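Local coordinates for putative aldehyde dehydrogenase (Burkholderia cenocepacia, PDB 4YWE), which probably oxidises aldehydes with NAD or NADP as electron acceptor, as a member of the aldehyde dehydrogenase family, and binds calcium and magnesium ions, at residues A[91-100]-A[185-196]; A[166-176]-A[467-477]. All coordinates share one frame; numbering follows the deposited sequence.

Helix 160-174 links the two contacts: contact 1 packs against its N-terminal end, and its later turns form one side of contact 2. The side chains of Glu96 and Ser189 touch Pro160 there, and residues 166-176 meet 467-477. The centres of the two contacts are 22 Å apart, and their nearest atoms come to about 7 Å without touching. Their chemistry differs: contact 1 holds two of the three protein residues of a calcium site, whereas contact 2 borders the probable catalytic centre, the Arg166 side chain lying about 4 Å from that of Glu256, the predicted active-site residue. Along the sequence the four segments alternate, 166-176 falling between the two halves of contact 1.

Contact 1 of 2, residues A[91-100]-A[185-196]; sequences ELAAIEARDT and DACLSVLRVAEL. With CA (calcium ion), chain K.
Asp99 OD2 is gripped from the start of the opposing helix by two backbone N-H groups. Leu188 N meets it nearly along its C-O axis at 3.1 Å, the bond almost straight at 171°. Cys187 N comes to the same OD2 from the syn side at 2.9 Å. Cys187 is the N-cap of helix 188-196, which places a carboxylate at the helix's positive end, an arrangement likely to stabilise its negative charge. A third donor is water 1, which also donates to Glu96 OE1 and accepts from Ser189 N, tying both acids to the first turn. The other oxygen, Asp99 OD1, binds calcium at 2.5 Å; Asp99 O, Asp185 O, two waters and Val32 O complete the coordination, so one aspartate both accepts two N-H bonds from the helix start and chelates the metal.

A turn back, Ser189 OG donates to Glu96 OE1 at 2.8 Å from above the carboxylate plane; the bend of the glutamate at chi2 turns its end toward the serine, and OE2 goes to Met161 N. Leu92 is a knob among Ser189, Arg192, Val193 and Leu196, its CD2 lying 3.7 Å from Arg192 CG and its CD1 meeting Leu196 tip to tip. Ile95 CG2 packs on Leu188 CB, the two side chains crossing near a right angle. At the far end Arg192 NE makes a salt bridge with Glu91 OE2 at 2.6 Å, with carboxylate and guanidinium planes 58° apart, and Glu195 pairs with Arg192 NH1 by charge alone.

The axes of segments 91-100 and 188-196 run roughly antiparallel (155°), 8.9 Å apart at closest approach. Helix 71-87 closes over Leu92 and Leu196, helix 104-124 over Ala93, Ala97 and Val193, helix 160-174 lies against Ser189, and strand 38-44 flanks Leu188.

Contact 2 of 2, residues A[166-176]-A[467-477]; sequences RSVGAALAAGN and EKGFEALYGFT
Phe476 lays one face of its ring over Ala171, whose CB stands 4.0 Å from the ring centroid and 26° off the normal, a CH-pi contact displaced toward the rim. Ala170 CB approaches the same ring obliquely, 3.7 Å from CD2, and CZ reaches Ser167 O at 3.4 Å, so the phenyl group spans a full turn of the helix. The chi1 of -77° sets CG beside the backbone N of Phe476, turning the ring onto this alanine surface. Further along the helix, Leu473 CD2 rests on Ala170 O and Ala173 CB.

Helix 160-174 ends in a Schellman motif at Gly175, with positive phi. Just beyond, the Asn176 amide bridges the two segments: ND2 donates to Phe476 O at 2.9 Å and to Ala171 O at 3.0 Å, each on a lone pair in the carbonyl plane. Its OD1 takes Gly149 N, which helps fix the amide's rotation. Alongside, Thr477 CG2 touches Ala174 CB.

At the opposite end Arg166 and Glu467 cross at about a right angle, their planes 85° apart, in a long salt bridge (NE to OE1, 3.7 Å). Arg166 NH2 bonds Thr233 OG1 and Glu467 OE2 bonds Ser231 OG, and the arginine side chain lies about 4 Å from that of Glu256, the predicted active-site residue. Lys468 CE lies in plane at the edge of the Arg166 guanidinium, while Lys468 also makes a cation-pi contact with Phe456.

Contact 1 of 2, residues A[91-100]-A[185-196]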
loop_
_atom_site.group_PDB
_atom_site.type_symbol
_atom_site.label_atom_id
_atom_site.label_comp_id
_atom_site.label_asym_id
_atom_site.label_seq_id
_atom_site.Cartn_x
_atom_site.Cartn_y
_atom_site.Cartn_z
ATOM N N GLU A 91 -35.577 5.653 -15.947
ATOM C CA GLU A 91 -35.500 6.787 -16.861
ATOM C C GLU A 91 -34.248 6.726 -17.735
ATOM O O GLU A 91 -34.318 6.916 -18.950
ATOM C CB GLU A 91 -35.528 8.099 -16.073
ATOM C CG GLU A 91 -35.261 9.346 -16.895
ATOM C CD GLU A 91 -35.246 10.604 -16.045
ATOM O OE1 GLU A 91 -35.550 10.508 -14.838
ATOM O OE2 GLU A 91 -34.928 11.686 -16.582
ATOM N N LEU A 92 -33.106 6.458 -17.112
ATOM C CA LEU A 92 -31.839 6.393 -17.835
ATOM C C LEU A 92 -31.779 5.177 -18.754
ATOM O O LEU A 92 -31.192 5.240 -19.835
ATOM C CB LEU A 92 -30.663 6.368 -16.856
ATOM C CG LEU A 92 -30.403 7.662 -16.081
ATOM C CD1 LEU A 92 -29.338 7.446 -15.017
ATOM C CD2 LEU A 92 -29.997 8.781 -17.029
ATOM N N ALA A 93 -32.385 4.075 -18.323
ATOM C CA ALA A 93 -32.401 2.853 -19.120
ATOM C C ALA A 93 -33.219 3.039 -20.393
ATOM O O ALA A 93 -32.855 2.530 -21.451
ATOM C CB ALA A 93 -32.949 1.690 -18.306
ATOM N N ALA A 94 -34.326 3.766 -20.285
ATOM C CA ALA A 94 -35.182 4.030 -21.436
ATOM C C ALA A 94 -34.452 4.880 -22.473
ATOM O O ALA A 94 -34.558 4.636 -23.674
ATOM C CB ALA A 94 -36.468 4.715 -20.996
ATOM N N ILE A 95 -33.710 5.874 -21.999
ATOM C CA ILE A 95 -32.960 6.763 -22.878
ATOM C C ILE A 95 -31.795 6.021 -23.524
ATOM O O ILE A 95 -31.580 6.116 -24.734
ATOM C CB ILE A 95 -32.459 8.000 -22.114
ATOM C CG1 ILE A 95 -33.641 8.857 -21.657
ATOM C CG2 ILE A 95 -31.519 8.822 -22.982
ATOM C CD1 ILE A 95 -33.238 10.057 -20.827
ATOM N N GLU A 96 -31.050 5.281 -22.710
ATOM C CA GLU A 96 -29.881 4.547 -23.185
ATOM C C GLU A 96 -30.259 3.501 -24.227
ATOM O O GLU A 96 -29.626 3.404 -25.277
ATOM C CB GLU A 96 -29.159 3.880 -22.013
ATOM C CG GLU A 96 -27.837 3.223 -22.378
ATOM C CD GLU A 96 -26.680 4.204 -22.404
ATOM O OE1 GLU A 96 -26.784 5.239 -23.096
ATOM O OE2 GLU A 96 -25.663 3.940 -21.728
ATOM N N ALA A 97 -31.297 2.724 -23.931
ATOM C CA ALA A 97 -31.751 1.660 -24.824
ATOM C C ALA A 97 -32.250 2.210 -26.155
ATOM O O ALA A 97 -32.041 1.605 -27.204
ATOM C CB ALA A 97 -32.843 0.843 -24.155
ATOM N N ARG A 98 -32.913 3.360 -26.104
ATOM C CA ARG A 98 -33.466 3.988 -27.299
ATOM C C ARG A 98 -32.361 4.547 -28.188
ATOM O O ARG A 98 -32.498 4.605 -29.411
ATOM C CB ARG A 98 -34.442 5.100 -26.903
ATOM C CG ARG A 98 -35.199 5.728 -28.060
ATOM C CD ARG A 98 -36.168 6.786 -27.552
ATOM N NE ARG A 98 -36.988 7.346 -28.622
ATOM C CZ ARG A 98 -37.817 8.373 -28.464
ATOM N NH1 ARG A 98 -37.932 8.960 -27.281
ATOM N NH2 ARG A 98 -38.526 8.817 -29.493
ATOM N N ASP A 99 -31.261 4.947 -27.560
ATOM C CA ASP A 99 -30.182 5.643 -28.247
ATOM C C ASP A 99 -29.101 4.680 -28.742
ATOM O O ASP A 99 -28.533 4.873 -29.816
ATOM C CB ASP A 99 -29.572 6.695 -27.315
ATOM C CG ASP A 99 -28.740 7.724 -28.053
ATOM O OD1 ASP A 99 -28.787 7.750 -29.299
ATOM O OD2 ASP A 99 -28.052 8.521 -27.380
ATOM N N THR A 100 -28.826 3.641 -27.960
ATOM C CA THR A 100 -27.780 2.683 -28.303
ATOM C C THR A 100 -28.343 1.454 -29.006
ATOM O O THR A 100 -27.662 0.830 -29.820
ATOM C CB THR A 100 -27.008 2.220 -27.057
ATOM O OG1 THR A 100 -27.861 1.405 -26.246
ATOM C CG2 THR A 100 -26.529 3.415 -26.252
ATOM N N ASP A 185 -23.047 8.992 -31.927
ATOM C CA ASP A 185 -24.007 7.939 -32.242
ATOM C C ASP A 185 -24.889 7.594 -31.044
ATOM O O ASP A 185 -25.971 7.036 -31.212
ATOM C CB ASP A 185 -23.276 6.693 -32.745
ATOM C CG ASP A 185 -22.781 6.847 -34.172
ATOM O OD1 ASP A 185 -23.611 7.141 -35.058
ATOM O OD2 ASP A 185 -21.565 6.688 -34.404
ATOM N N ALA A 186 -24.423 7.930 -29.843
ATOM C CA ALA A 186 -25.200 7.722 -28.621
ATOM C C ALA A 186 -24.598 8.490 -27.448
ATOM O O ALA A 186 -23.493 8.181 -27.000
ATOM C CB ALA A 186 -25.292 6.236 -28.287
ATOM N N CYS A 187 -25.325 9.485 -26.946
ATOM C CA CYS A 187 -24.825 10.292 -25.837
ATOM C C CYS A 187 -25.931 10.971 -25.033
ATOM O O CYS A 187 -25.648 11.787 -24.154
ATOM C CB CYS A 187 -23.853 11.354 -26.354
ATOM S SG CYS A 187 -24.571 12.556 -27.499
ATOM N N LEU A 188 -27.184 10.637 -25.322
ATOM C CA LEU A 188 -28.308 11.291 -24.656
ATOM C C LEU A 188 -28.386 10.940 -23.172
ATOM O O LEU A 188 -28.832 11.753 -22.361
ATOM C CB LEU A 188 -29.626 10.929 -25.345
ATOM C CG LEU A 188 -29.913 11.654 -26.661
ATOM C CD1 LEU A 188 -31.332 11.369 -27.132
ATOM C CD2 LEU A 188 -29.683 13.150 -26.510
ATOM N N SER A 189 -27.951 9.736 -22.818
ATOM C CA SER A 189 -27.975 9.307 -21.424
ATOM C C SER A 189 -27.007 10.137 -20.589
ATOM O O SER A 189 -27.330 10.542 -19.473
ATOM C CB SER A 189 -27.633 7.821 -21.310
ATOM O OG SER A 189 -26.299 7.570 -21.718
ATOM N N VAL A 190 -25.826 10.394 -21.145
ATOM C CA VAL A 190 -24.780 11.149 -20.461
ATOM C C VAL A 190 -25.247 12.560 -20.111
ATOM O O VAL A 190 -24.950 13.071 -19.030
ATOM C CB VAL A 190 -23.496 11.194 -21.317
ATOM C CG1 VAL A 190 -22.533 12.252 -20.797
ATOM C CG2 VAL A 190 -22.832 9.826 -21.347
ATOM N N LEU A 191 -25.982 13.182 -21.029
ATOM C CA LEU A 191 -26.517 14.524 -20.810
ATOM C C LEU A 191 -27.448 14.569 -19.600
ATOM O O LEU A 191 -27.443 15.535 -18.837
ATOM C CB LEU A 191 -27.260 15.010 -22.056
ATOM C CG LEU A 191 -26.436 15.105 -23.342
ATOM C CD1 LEU A 191 -27.329 15.415 -24.532
ATOM C CD2 LEU A 191 -25.348 16.155 -23.199
ATOM N N ARG A 192 -28.246 13.520 -19.430
ATOM C CA ARG A 192 -29.181 13.439 -18.313
ATOM C C ARG A 192 -28.440 13.207 -16.999
ATOM O O ARG A 192 -28.864 13.677 -15.943
ATOM C CB ARG A 192 -30.205 12.326 -18.551
ATOM C CG ARG A 192 -31.286 12.237 -17.486
ATOM C CD ARG A 192 -32.063 13.540 -17.382
ATOM N NE ARG A 192 -33.103 13.477 -16.360
ATOM C CZ ARG A 192 -32.955 13.922 -15.116
ATOM N NH1 ARG A 192 -31.807 14.467 -14.738
ATOM N NH2 ARG A 192 -33.955 13.824 -14.251
ATOM N N VAL A 193 -27.329 12.480 -17.074
ATOM C CA VAL A 193 -26.512 12.195 -15.900
ATOM C C VAL A 193 -25.904 13.488 -15.363
ATOM O O VAL A 193 -25.780 13.670 -14.151
ATOM C CB VAL A 193 -25.416 11.160 -16.227
ATOM C CG1 VAL A 193 -24.470 10.981 -15.048
ATOM C CG2 VAL A 193 -26.047 9.833 -16.615
ATOM N N ALA A 194 -25.540 14.384 -16.276
ATOM C CA ALA A 194 -24.963 15.672 -15.908
ATOM C C ALA A 194 -25.938 16.490 -15.066
ATOM O O ALA A 194 -25.529 17.194 -14.142
ATOM C CB ALA A 194 -24.560 16.446 -17.153
ATOM N N GLU A 195 -27.224 16.395 -15.391
ATOM C CA GLU A 195 -28.257 17.082 -14.624
ATOM C C GLU A 195 -28.340 16.521 -13.212
ATOM O O GLU A 195 -28.486 17.268 -12.246
ATOM C CB GLU A 195 -29.618 16.964 -15.310
ATOM C CG GLU A 195 -29.793 17.869 -16.511
ATOM C CD GLU A 195 -31.221 17.892 -17.017
ATOM O OE1 GLU A 195 -32.058 17.147 -16.465
ATOM O OE2 GLU A 195 -31.506 18.655 -17.964
ATOM N N LEU A 196 -28.250 15.199 -13.104
ATOM C CA LEU A 196 -28.273 14.530 -11.809
ATOM C C LEU A 196 -27.088 14.965 -10.958
ATOM O O LEU A 196 -27.210 15.120 -9.745
ATOM C CB LEU A 196 -28.272 13.011 -11.990
ATOM C CG LEU A 196 -29.562 12.414 -12.554
ATOM C CD1 LEU A 196 -29.451 10.902 -12.688
ATOM C CD2 LEU A 196 -30.743 12.790 -11.677
HETATM CA CA CA K . -28.507 6.694 -31.505
HETATM O O HOH W 1 -27.863 7.839 -24.662
HETATM O O HOH W 2 -27.822 5.034 -33.141
HETATM O O HOH W 3 -27.673 8.481 -33.114
#

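Contact 2 of 2, residues A[166-176]-A[467-477]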
loop_
_atom_site.group_PDB
_atom_site.type_symbol
_atom_site.label_atom_id
_atom_site.label_comp_id
_atom_site.label_asym_id
_atom_site.label_seq_id
_atom_site.Cartn_x
_atom_site.Cartn_y
_atom_site.Cartn_z
ATOM N N ARG A 166 -16.964 5.047 -15.145
ATOM C CA ARG A 166 -15.626 4.619 -14.756
ATOM C C ARG A 166 -14.610 5.737 -14.977
ATOM O O ARG A 166 -13.659 5.879 -14.209
ATOM C CB ARG A 166 -15.209 3.356 -15.524
ATOM C CG ARG A 166 -14.822 3.577 -16.978
ATOM C CD ARG A 166 -14.350 2.286 -17.635
ATOM N NE ARG A 166 -13.895 2.518 -19.003
ATOM C CZ ARG A 166 -13.756 1.566 -19.917
ATOM N NH1 ARG A 166 -14.041 0.307 -19.615
ATOM N NH2 ARG A 166 -13.336 1.873 -21.136
ATOM N N SER A 167 -14.824 6.540 -16.015
ATOM C CA SER A 167 -13.863 7.572 -16.393
ATOM C C SER A 167 -14.070 8.851 -15.591
ATOM O O SER A 167 -13.162 9.314 -14.901
ATOM C CB SER A 167 -13.962 7.872 -17.889
ATOM O OG SER A 167 -12.906 8.717 -18.310
ATOM N N VAL A 168 -15.269 9.416 -15.687
ATOM C CA VAL A 168 -15.585 10.668 -15.010
ATOM C C VAL A 168 -15.692 10.447 -13.502
ATOM O O VAL A 168 -15.291 11.299 -12.711
ATOM C CB VAL A 168 -16.879 11.285 -15.576
ATOM C CG1 VAL A 168 -17.208 12.593 -14.871
ATOM C CG2 VAL A 168 -16.740 11.508 -17.073
ATOM N N GLY A 169 -16.224 9.295 -13.108
ATOM C CA GLY A 169 -16.360 8.964 -11.701
ATOM C C GLY A 169 -15.036 8.911 -10.963
ATOM O O GLY A 169 -14.927 9.381 -9.829
ATOM N N ALA A 170 -14.025 8.341 -11.609
ATOM C CA ALA A 170 -12.694 8.256 -11.020
ATOM C C ALA A 170 -11.996 9.612 -11.058
ATOM O O ALA A 170 -11.307 9.991 -10.110
ATOM C CB ALA A 170 -11.858 7.208 -11.743
ATOM N N ALA A 171 -12.178 10.334 -12.159
ATOM C CA ALA A 171 -11.564 11.646 -12.333
ATOM C C ALA A 171 -12.083 12.634 -11.293
ATOM O O ALA A 171 -11.313 13.390 -10.701
ATOM C CB ALA A 171 -11.822 12.168 -13.741
ATOM N N LEU A 172 -13.393 12.620 -11.075
ATOM C CA LEU A 172 -14.015 13.489 -10.082
ATOM C C LEU A 172 -13.554 13.138 -8.673
ATOM O O LEU A 172 -13.252 14.024 -7.873
ATOM C CB LEU A 172 -15.540 13.400 -10.173
ATOM C CG LEU A 172 -16.193 14.154 -11.331
ATOM C CD1 LEU A 172 -17.687 13.868 -11.381
ATOM C CD2 LEU A 172 -15.930 15.647 -11.197
ATOM N N ALA A 173 -13.504 11.843 -8.376
ATOM C CA ALA A 173 -13.087 11.375 -7.060
ATOM C C ALA A 173 -11.647 11.786 -6.779
ATOM O O ALA A 173 -11.282 12.074 -5.639
ATOM C CB ALA A 173 -13.243 9.861 -6.955
ATOM N N ALA A 174 -10.839 11.824 -7.835
ATOM C CA ALA A 174 -9.436 12.208 -7.723
ATOM C C ALA A 174 -9.277 13.716 -7.534
ATOM O O ALA A 174 -8.209 14.191 -7.145
ATOM C CB ALA A 174 -8.665 11.745 -8.950
ATOM N N GLY A 175 -10.339 14.466 -7.817
ATOM C CA GLY A 175 -10.332 15.903 -7.612
ATOM C C GLY A 175 -10.168 16.727 -8.876
ATOM O O GLY A 175 -9.918 17.932 -8.812
ATOM N N ASN A 176 -10.315 16.080 -10.026
ATOM C CA ASN A 176 -10.191 16.762 -11.309
ATOM C C ASN A 176 -11.511 17.396 -11.740
ATOM O O ASN A 176 -12.584 16.988 -11.293
ATOM C CB ASN A 176 -9.716 15.789 -12.393
ATOM C CG ASN A 176 -8.390 15.136 -12.055
ATOM O OD1 ASN A 176 -7.326 15.701 -12.307
ATOM N ND2 ASN A 176 -8.447 13.936 -11.489
ATOM N N GLU A 467 -8.201 1.471 -15.992
ATOM C CA GLU A 467 -9.338 2.165 -15.403
ATOM C C GLU A 467 -10.215 1.148 -14.673
ATOM O O GLU A 467 -9.898 -0.043 -14.662
ATOM C CB GLU A 467 -10.128 2.932 -16.466
ATOM C CG GLU A 467 -9.299 4.015 -17.155
ATOM C CD GLU A 467 -10.141 5.122 -17.757
ATOM O OE1 GLU A 467 -11.372 4.954 -17.860
ATOM O OE2 GLU A 467 -9.565 6.170 -18.125
ATOM N N LYS A 468 -11.298 1.629 -14.063
ATOM C CA LYS A 468 -12.091 0.869 -13.089
ATOM C C LYS A 468 -11.261 0.557 -11.842
ATOM O O LYS A 468 -10.036 0.693 -11.843
ATOM C CB LYS A 468 -12.638 -0.437 -13.678
ATOM C CG LYS A 468 -13.466 -0.297 -14.941
ATOM C CD LYS A 468 -14.053 -1.647 -15.326
ATOM C CE LYS A 468 -14.661 -1.631 -16.718
ATOM N NZ LYS A 468 -15.248 -2.956 -17.065
ATOM N N GLY A 469 -11.937 0.140 -10.776
ATOM C CA GLY A 469 -11.267 -0.203 -9.535
ATOM C C GLY A 469 -10.546 0.960 -8.878
ATOM O O GLY A 469 -10.567 2.083 -9.379
ATOM N N PHE A 470 -9.901 0.684 -7.750
ATOM C CA PHE A 470 -9.164 1.706 -7.017
ATOM C C PHE A 470 -7.948 2.169 -7.815
ATOM O O PHE A 470 -7.563 3.338 -7.758
ATOM C CB PHE A 470 -8.730 1.173 -5.649
ATOM C CG PHE A 470 -8.327 2.246 -4.678
ATOM C CD1 PHE A 470 -7.040 2.759 -4.683
ATOM C CD2 PHE A 470 -9.237 2.740 -3.759
ATOM C CE1 PHE A 470 -6.669 3.748 -3.789
ATOM C CE2 PHE A 470 -8.871 3.728 -2.862
ATOM C CZ PHE A 470 -7.586 4.233 -2.878
ATOM N N GLU A 471 -7.361 1.242 -8.567
ATOM C CA GLU A 471 -6.156 1.498 -9.356
ATOM C C GLU A 471 -6.313 2.672 -10.326
ATOM O O GLU A 471 -5.333 3.328 -10.684
ATOM C CB GLU A 471 -5.770 0.232 -10.131
ATOM C CG GLU A 471 -4.495 0.344 -10.956
ATOM C CD GLU A 471 -3.238 0.237 -10.115
ATOM O OE1 GLU A 471 -3.352 -0.015 -8.897
ATOM O OE2 GLU A 471 -2.133 0.402 -10.673
ATOM N N ALA A 472 -7.547 2.938 -10.742
ATOM C CA ALA A 472 -7.824 3.981 -11.723
ATOM C C ALA A 472 -7.456 5.367 -11.200
ATOM O O ALA A 472 -7.096 6.256 -11.973
ATOM C CB ALA A 472 -9.291 3.942 -12.129
ATOM N N LEU A 473 -7.544 5.542 -9.885
ATOM C CA LEU A 473 -7.243 6.820 -9.249
ATOM C C LEU A 473 -5.790 7.247 -9.459
ATOM O O LEU A 473 -5.486 8.439 -9.469
ATOM C CB LEU A 473 -7.552 6.754 -7.751
ATOM C CG LEU A 473 -8.999 6.443 -7.362
ATOM C CD1 LEU A 473 -9.134 6.340 -5.853
ATOM C CD2 LEU A 473 -9.944 7.498 -7.916
ATOM N N TYR A 474 -4.898 6.274 -9.622
ATOM C CA TYR A 474 -3.482 6.569 -9.834
ATOM C C TYR A 474 -3.245 7.148 -11.224
ATOM O O TYR A 474 -2.300 7.907 -11.440
ATOM C CB TYR A 474 -2.631 5.315 -9.632
ATOM C CG TYR A 474 -2.760 4.717 -8.251
ATOM C CD1 TYR A 474 -2.210 5.350 -7.144
ATOM C CD2 TYR A 474 -3.432 3.516 -8.053
ATOM C CE1 TYR A 474 -2.329 4.807 -5.877
ATOM C CE2 TYR A 474 -3.554 2.966 -6.792
ATOM C CZ TYR A 474 -3.001 3.615 -5.708
ATOM O OH TYR A 474 -3.122 3.068 -4.451
ATOM N N GLY A 475 -4.106 6.782 -12.168
ATOM C CA GLY A 475 -4.026 7.317 -13.513
ATOM C C GLY A 475 -4.608 8.713 -13.617
ATOM O O GLY A 475 -4.304 9.454 -14.553
ATOM N N PHE A 476 -5.449 9.075 -12.652
ATOM C CA PHE A 476 -6.092 10.386 -12.651
ATOM C C PHE A 476 -5.442 11.341 -11.654
ATOM O O PHE A 476 -5.967 12.426 -11.389
ATOM C CB PHE A 476 -7.587 10.251 -12.352
ATOM C CG PHE A 476 -8.393 9.760 -13.521
ATOM C CD1 PHE A 476 -8.610 10.576 -14.618
ATOM C CD2 PHE A 476 -8.937 8.485 -13.522
ATOM C CE1 PHE A 476 -9.351 10.130 -15.696
ATOM C CE2 PHE A 476 -9.679 8.035 -14.597
ATOM C CZ PHE A 476 -9.887 8.858 -15.684
ATOM N N THR A 477 -4.305 10.933 -11.099
ATOM C CA THR A 477 -3.512 11.818 -10.255
ATOM C C THR A 477 -2.053 11.805 -10.696
ATOM O O THR A 477 -1.651 10.979 -11.516
ATOM C CB THR A 477 -3.590 11.432 -8.755
ATOM O OG1 THR A 477 -3.116 10.093 -8.569
ATOM C CG2 THR A 477 -5.021 11.549 -8.238
#